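Local coordinates for protein phytochromobilin synthase (Solanum lycopersicum, PDB 6KME) that probably reduces biliverdin IX alpha to phytochromobilin with electrons from ferredoxin, supplying the chromophore of plant phytochromes, at residues Thr182-Ser185 with Asn190-Val193; Leu128-Leu133 with Gln203-Leu208. The protein carries 1 engineered substitution. All blocks are in the same frame, centred on the assembly; numbering follows the deposited sequence.

Contact 1 of 2, residues Thr182-Ser185 with Asn190-Val193; sequences TRFS and NHSV
Phe184 and Asn190 run past each other in opposite senses, so that the start of one side chain lies near the end of the other. The CD1 and CE1 side of the phenyl ring lies against the methylene of Asn190, with Phe184 CD1 3.5 Å from Asn190 CB, while the amide turns back along the ring toward the strand, its plane 62° from that of the phenyl group. There Asn190 ND2 donates to the carbonyl of the next strand residue, Ser185 O, at 2.9 Å. The bond is nearly straight and lies in both the carbonyl plane and the amide plane. Asparagine suits this place because its short stem packs on the ring while its amide reaches the backbone. Phe184 CG sits between its own backbone N and carbonyl carbon (chi1 57°), which carries the ring to the helix; phenylalanine supplies a buried apolar ring that methylene and imidazole can both meet.

The contact closes a tight strand-to-helix connection: strand 180-185, an outermost strand of the antiparallel sheet in this ferredoxin-dependent bilin reductase, passes through a short turn into helix 188-211. Just before the contact, Ser187 OG is hydrogen-bonded to the backbone N of Asn190.

One residue further along the helix, His191 meets the same side of the ring, through CD2 at Phe184 CE1. The two form an offset edge-to-face pair, the edge of Phe184 toward the imidazole face, with centroids 6.0 Å apart and planes at 69°. Histidine offers both this flat face and a polar NE2, hydrogen-bonded to OD1 of Asn124; ND2 of the same asparagine is hydrogen-bonded to Phe184 O.

Contact 2 of 2, residues Leu128-Leu133 with Gln203-Leu208; sequences LDLNPL and QAWLGL
Leu130 presents its CD2 methyl to the helix between two residues, Trp205 and Leu208, that lie almost one turn apart. Toward Leu208 the two leucines reach end to end, Leu130 CD2 lying 3.7 Å from Leu208 CD1. Toward Trp205 the side chains pass at an angle: Leu130 CD2 is 4.0 Å from Trp205 CB, and Leu130 CG rests at the edge of the indole, 4.0 Å from Trp205 CD1. With its CG anti to the backbone N (chi1 -178°), the tryptophan turns the CD1 edge of its ring to Leu130 CG and leaves its beta carbon to the methyl. A branched leucine suits the spot, since its branch point and one methyl, CD2, can meet both neighbours at once.

Farther out, Phe113 of the adjoining strand 112-119 packs on Leu130, and Tyr146 of helix 141-147 on Leu208. Along the strand, Asn131 ND2 donates to Asp129 OD2 at 2.8 Å, on the anti side and tilted 27° out of the carboxylate plane. Tyr231 OH is hydrogen-bonded to Asn131 OD1, and Ser176 OG to Asp129 OD1. Between 128-133 and 203-208 the touching groups are all hydrocarbon, so the contact rests on burial and dispersion and sets no bond direction; the indole's one polar atom, NE1, is hydrogen-bonded outside, to Pro111 O.

Both contacts lay helix 188-211 against the seven-stranded antiparallel sheet, using different parts of the helix and two neighbouring strands, 180-185 and 123-131. Contact 1 is local: it has four residues between its segments and lies near the beginning of the helix. Contact 2 has 69 residues between its segments, and both segments of contact 1 fall within that interval. The centres are 20 Å apart and the nearest atoms about 7 Å, so the two do not touch. They pack the helix against the sheet near its beginning and again towards its later part. The side chains of Phe184 and Leu130 are each about 12 Å from the biliverdin, whereas Arg183, next to Phe184 in the strand, lines its pocket.

Contact 1 of 2, residues Thr182-Ser185 with Asn190-Val193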
ATOM      1  N   THR A 182      -1.452   6.449  11.040  1.00 22.20           N
ATOM      2  CA  THR A 182      -1.127   6.741  12.428  1.00 23.63           C
ATOM      3  C   THR A 182       0.360   7.040  12.562  1.00 22.82           C
ATOM      4  O   THR A 182       1.184   6.618  11.744  1.00 17.86           O
ATOM      5  CB  THR A 182      -1.556   5.581  13.367  1.00 23.02           C
ATOM      6  OG1 THR A 182      -1.469   5.987  14.739  1.00 23.71           O
ATOM      7  CG2 THR A 182      -0.710   4.306  13.169  1.00 19.59           C
ATOM      8  N   ARG A 183       0.672   7.816  13.594  1.00 23.44           N
ATOM      9  CA  ARG A 183       2.022   8.073  14.064  1.00 21.47           C
ATOM     10  C   ARG A 183       2.050   7.764  15.552  1.00 27.14           C
ATOM     11  O   ARG A 183       1.123   8.141  16.278  1.00 25.56           O
ATOM     12  CB  ARG A 183       2.435   9.554  13.844  1.00 22.86           C
ATOM     13  CG  ARG A 183       2.332  10.086  12.408  1.00 19.51           C
ATOM     14  CD  ARG A 183       2.602  11.616  12.392  1.00 23.39           C
ATOM     15  NE  ARG A 183       2.460  12.230  11.063  1.00 23.55           N
ATOM     16  CZ  ARG A 183       3.459  12.435  10.208  1.00 21.01           C
ATOM     17  NH1 ARG A 183       4.701  12.069  10.518  1.00 22.09           N
ATOM     18  NH2 ARG A 183       3.222  13.008   9.036  1.00 23.57           N
ATOM     19  N   PHE A 184       3.099   7.087  16.018  1.00 20.70           N
ATOM     20  CA  PHE A 184       3.191   6.837  17.451  1.00 23.55           C
ATOM     21  C   PHE A 184       4.638   6.571  17.830  1.00 23.14           C
ATOM     22  O   PHE A 184       5.448   6.159  16.995  1.00 27.69           O
ATOM     23  CB  PHE A 184       2.285   5.672  17.892  1.00 25.65           C
ATOM     24  CG  PHE A 184       2.553   4.367  17.184  1.00 22.24           C
ATOM     25  CD1 PHE A 184       3.571   3.522  17.608  1.00 24.79           C
ATOM     26  CD2 PHE A 184       1.752   3.964  16.115  1.00 26.70           C
ATOM     27  CE1 PHE A 184       3.799   2.289  16.957  1.00 29.92           C
ATOM     28  CE2 PHE A 184       1.977   2.748  15.465  1.00 33.33           C
ATOM     29  CZ  PHE A 184       3.002   1.914  15.885  1.00 27.74           C
ATOM     30  N   SER A 185       4.950   6.843  19.096  1.00 25.54           N
ATOM     31  CA  SER A 185       6.258   6.551  19.659  1.00 35.01           C
ATOM     32  C   SER A 185       6.400   5.067  19.961  1.00 33.67           C
ATOM     33  O   SER A 185       5.435   4.388  20.325  1.00 38.11           O
ATOM     34  CB  SER A 185       6.484   7.356  20.934  1.00 44.63           C
ATOM     35  OG  SER A 185       6.701   8.721  20.615  1.00 63.13           O
ATOM     36  N   ASN A 190       2.526  -0.440  21.837  1.00 31.62           N
ATOM     37  CA  ASN A 190       2.142   0.067  20.522  1.00 29.40           C
ATOM     38  C   ASN A 190       2.523  -0.905  19.417  1.00 32.02           C
ATOM     39  O   ASN A 190       1.757  -1.105  18.468  1.00 29.87           O
ATOM     40  CB  ASN A 190       2.778   1.433  20.265  1.00 29.68           C
ATOM     41  CG  ASN A 190       2.056   2.549  20.988  1.00 36.84           C
ATOM     42  OD1 ASN A 190       0.913   2.382  21.406  1.00 40.63           O
ATOM     43  ND2 ASN A 190       2.712   3.701  21.130  1.00 28.51           N
ATOM     44  N   HIS A 191       3.707  -1.515  19.508  1.00 30.19           N
ATOM     45  CA  HIS A 191       4.082  -2.463  18.463  1.00 34.87           C
ATOM     46  C   HIS A 191       3.251  -3.738  18.534  1.00 34.89           C
ATOM     47  O   HIS A 191       2.947  -4.340  17.495  1.00 27.84           O
ATOM     48  CB  HIS A 191       5.575  -2.766  18.546  1.00 34.75           C
ATOM     49  CG  HIS A 191       6.433  -1.657  18.008  1.00 39.70           C
ATOM     50  ND1 HIS A 191       7.506  -1.138  18.699  1.00 42.02           N
ATOM     51  CD2 HIS A 191       6.365  -0.963  16.846  1.00 39.23           C
ATOM     52  CE1 HIS A 191       8.065  -0.175  17.986  1.00 41.13           C
ATOM     53  NE2 HIS A 191       7.392  -0.051  16.855  1.00 36.53           N
ATOM     54  N   SER A 192       2.880  -4.164  19.745  1.00 31.64           N
ATOM     55  CA  SER A 192       1.967  -5.293  19.881  1.00 36.60           C
ATOM     56  C   SER A 192       0.626  -4.998  19.216  1.00 34.69           C
ATOM     57  O   SER A 192       0.069  -5.854  18.523  1.00 29.28           O
ATOM     58  CB  SER A 192       1.781  -5.636  21.362  1.00 36.91           C
ATOM     59  OG  SER A 192       0.731  -6.572  21.547  1.00 53.40           O
ATOM     60  N   VAL A 193       0.100  -3.785  19.401  1.00 35.28           N
ATOM     61  CA  VAL A 193      -1.158  -3.414  18.754  1.00 28.77           C
ATOM     62  C   VAL A 193      -0.997  -3.393  17.238  1.00 28.24           C
ATOM     63  O   VAL A 193      -1.871  -3.871  16.495  1.00 28.59           O
ATOM     64  CB  VAL A 193      -1.649  -2.059  19.294  1.00 30.86           C
ATOM     65  CG1 VAL A 193      -2.877  -1.604  18.542  1.00 29.29           C
ATOM     66  CG2 VAL A 193      -1.955  -2.177  20.779  1.00 36.77           C
TER

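Contact 2 of 2, residues Leu128-Leu133 with Gln203-Leu208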
ATOM      1  N   LEU A 128      -1.799   1.286   7.033  1.00 19.57           N
ATOM      2  CA  LEU A 128      -2.285  -0.084   6.902  1.00 18.72           C
ATOM      3  C   LEU A 128      -3.706  -0.021   6.357  1.00 24.67           C
ATOM      4  O   LEU A 128      -4.569   0.618   6.971  1.00 21.43           O
ATOM      5  CB  LEU A 128      -2.252  -0.802   8.261  1.00 20.92           C
ATOM      6  CG  LEU A 128      -2.867  -2.213   8.336  1.00 23.17           C
ATOM      7  CD1 LEU A 128      -2.104  -3.175   7.416  1.00 19.86           C
ATOM      8  CD2 LEU A 128      -2.858  -2.702   9.778  1.00 21.82           C
ATOM      9  N   ASP A 129      -3.959  -0.671   5.213  1.00 20.19           N
ATOM     10  CA  ASP A 129      -5.265  -0.495   4.590  1.00 20.95           C
ATOM     11  C   ASP A 129      -5.560  -1.603   3.591  1.00 21.82           C
ATOM     12  O   ASP A 129      -4.664  -2.308   3.111  1.00 21.98           O
ATOM     13  CB  ASP A 129      -5.360   0.859   3.883  1.00 16.54           C
ATOM     14  CG  ASP A 129      -6.792   1.254   3.534  1.00 25.31           C
ATOM     15  OD1 ASP A 129      -7.753   0.778   4.193  1.00 21.07           O
ATOM     16  OD2 ASP A 129      -6.955   2.058   2.590  1.00 21.71           O
ATOM     17  N   LEU A 130      -6.850  -1.746   3.301  1.00 19.36           N
ATOM     18  CA  LEU A 130      -7.337  -2.460   2.117  1.00 19.48           C
ATOM     19  C   LEU A 130      -7.723  -1.364   1.119  1.00 18.98           C
ATOM     20  O   LEU A 130      -8.855  -0.878   1.121  1.00 23.22           O
ATOM     21  CB  LEU A 130      -8.506  -3.376   2.488  1.00 20.15           C
ATOM     22  CG  LEU A 130      -8.185  -4.744   3.124  1.00 28.14           C
ATOM     23  CD1 LEU A 130      -7.334  -4.642   4.402  1.00 22.19           C
ATOM     24  CD2 LEU A 130      -9.469  -5.597   3.389  1.00 24.97           C
ATOM     25  N   ASN A 131      -6.750  -0.918   0.298  1.00 19.69           N
ATOM     26  CA  ASN A 131      -6.982   0.234  -0.591  1.00 20.07           C
ATOM     27  C   ASN A 131      -8.051  -0.129  -1.624  1.00 26.71           C
ATOM     28  O   ASN A 131      -7.917  -1.149  -2.318  1.00 24.08           O
ATOM     29  CB  ASN A 131      -5.705   0.680  -1.343  1.00 17.41           C
ATOM     30  CG  ASN A 131      -4.547   1.200  -0.429  1.00 27.14           C
ATOM     31  OD1 ASN A 131      -3.384   1.086  -0.816  1.00 25.39           O
ATOM     32  ND2 ASN A 131      -4.859   1.795   0.729  1.00 22.21           N
ATOM     33  N   PRO A 132      -9.100   0.682  -1.794  1.00 23.14           N
ATOM     34  CA  PRO A 132     -10.125   0.336  -2.793  1.00 26.85           C
ATOM     35  C   PRO A 132      -9.584   0.403  -4.212  1.00 26.64           C
ATOM     36  O   PRO A 132      -8.871   1.335  -4.586  1.00 23.25           O
ATOM     37  CB  PRO A 132     -11.222   1.388  -2.567  1.00 21.65           C
ATOM     38  CG  PRO A 132     -10.519   2.539  -1.882  1.00 21.24           C
ATOM     39  CD  PRO A 132      -9.474   1.871  -1.010  1.00 22.86           C
ATOM     40  N   LEU A 133      -9.947  -0.596  -5.020  1.00 25.62           N
ATOM     41  CA  LEU A 133      -9.557  -0.552  -6.426  1.00 30.21           C
ATOM     42  C   LEU A 133     -10.278   0.571  -7.158  1.00 33.06           C
ATOM     43  O   LEU A 133      -9.681   1.270  -7.985  1.00 35.62           O
ATOM     44  CB  LEU A 133      -9.845  -1.897  -7.101  1.00 28.72           C
ATOM     45  CG  LEU A 133      -9.454  -1.963  -8.579  1.00 29.35           C
ATOM     46  CD1 LEU A 133      -7.925  -1.851  -8.755  1.00 28.58           C
ATOM     47  CD2 LEU A 133     -10.029  -3.246  -9.242  1.00 27.81           C
ATOM     48  N   GLN A 203      -6.006 -11.014   7.486  1.00 22.83           N
ATOM     49  CA  GLN A 203      -6.976 -12.102   7.475  1.00 25.98           C
ATOM     50  C   GLN A 203      -8.304 -11.646   6.875  1.00 27.31           C
ATOM     51  O   GLN A 203      -8.963 -12.410   6.160  1.00 23.36           O
ATOM     52  CB  GLN A 203      -7.163 -12.656   8.893  1.00 29.94           C
ATOM     53  CG  GLN A 203      -5.948 -13.449   9.399  1.00 27.75           C
ATOM     54  CD  GLN A 203      -6.127 -13.972  10.815  1.00 32.19           C
ATOM     55  OE1 GLN A 203      -6.628 -13.268  11.688  1.00 40.54           O
ATOM     56  NE2 GLN A 203      -5.729 -15.217  11.043  1.00 35.86           N
ATOM     57  N   ALA A 204      -8.715 -10.404   7.154  1.00 22.26           N
ATOM     58  CA  ALA A 204      -9.913  -9.860   6.521  1.00 26.96           C
ATOM     59  C   ALA A 204      -9.767  -9.848   5.005  1.00 19.55           C
ATOM     60  O   ALA A 204     -10.705 -10.207   4.284  1.00 22.00           O
ATOM     61  CB  ALA A 204     -10.200  -8.443   7.047  1.00 23.31           C
ATOM     62  N   TRP A 205      -8.593  -9.438   4.509  1.00 18.63           N
ATOM     63  CA  TRP A 205      -8.358  -9.376   3.070  1.00 22.31           C
ATOM     64  C   TRP A 205      -8.383 -10.772   2.454  1.00 25.73           C
ATOM     65  O   TRP A 205      -8.948 -10.971   1.369  1.00 22.77           O
ATOM     66  CB  TRP A 205      -7.024  -8.679   2.785  1.00 19.15           C
ATOM     67  CG  TRP A 205      -6.741  -8.546   1.300  1.00 19.76           C
ATOM     68  CD1 TRP A 205      -7.178  -7.552   0.472  1.00 16.72           C
ATOM     69  CD2 TRP A 205      -5.992  -9.455   0.478  1.00 22.19           C
ATOM     70  NE1 TRP A 205      -6.755  -7.788  -0.817  1.00 23.44           N
ATOM     71  CE2 TRP A 205      -6.028  -8.950  -0.843  1.00 23.06           C
ATOM     72  CE3 TRP A 205      -5.297 -10.653   0.730  1.00 19.39           C
ATOM     73  CZ2 TRP A 205      -5.392  -9.593  -1.914  1.00 22.79           C
ATOM     74  CZ3 TRP A 205      -4.669 -11.295  -0.332  1.00 23.97           C
ATOM     75  CH2 TRP A 205      -4.722 -10.763  -1.642  1.00 23.20           C
ATOM     76  N   LEU A 206      -7.792 -11.755   3.142  1.00 23.50           N
ATOM     77  CA  LEU A 206      -7.846 -13.132   2.648  1.00 25.44           C
ATOM     78  C   LEU A 206      -9.279 -13.653   2.593  1.00 27.10           C
ATOM     79  O   LEU A 206      -9.621 -14.445   1.704  1.00 26.80           O
ATOM     80  CB  LEU A 206      -6.970 -14.041   3.518  1.00 23.65           C
ATOM     81  CG  LEU A 206      -5.448 -13.863   3.395  1.00 26.36           C
ATOM     82  CD1 LEU A 206      -4.755 -14.667   4.478  1.00 28.11           C
ATOM     83  CD2 LEU A 206      -4.922 -14.298   2.014  1.00 27.65           C
ATOM     84  N   GLY A 207     -10.130 -13.221   3.526  1.00 29.00           N
ATOM     85  CA  GLY A 207     -11.535 -13.594   3.467  1.00 24.81           C
ATOM     86  C   GLY A 207     -12.256 -12.969   2.290  1.00 26.39           C
ATOM     87  O   GLY A 207     -13.145 -13.589   1.707  1.00 26.19           O
ATOM     88  N   LEU A 208     -11.880 -11.736   1.922  1.00 23.00           N
ATOM     89  CA  LEU A 208     -12.380 -11.149   0.682  1.00 24.46           C
ATOM     90  C   LEU A 208     -11.897 -11.932  -0.531  1.00 23.45           C
ATOM     91  O   LEU A 208     -12.669 -12.179  -1.469  1.00 23.30           O
ATOM     92  CB  LEU A 208     -11.934  -9.687   0.571  1.00 21.93           C
ATOM     93  CG  LEU A 208     -12.472  -8.733   1.651  1.00 22.45           C
ATOM     94  CD1 LEU A 208     -12.009  -7.316   1.325  1.00 20.14           C
ATOM     95  CD2 LEU A 208     -13.991  -8.817   1.743  1.00 26.09           C
TER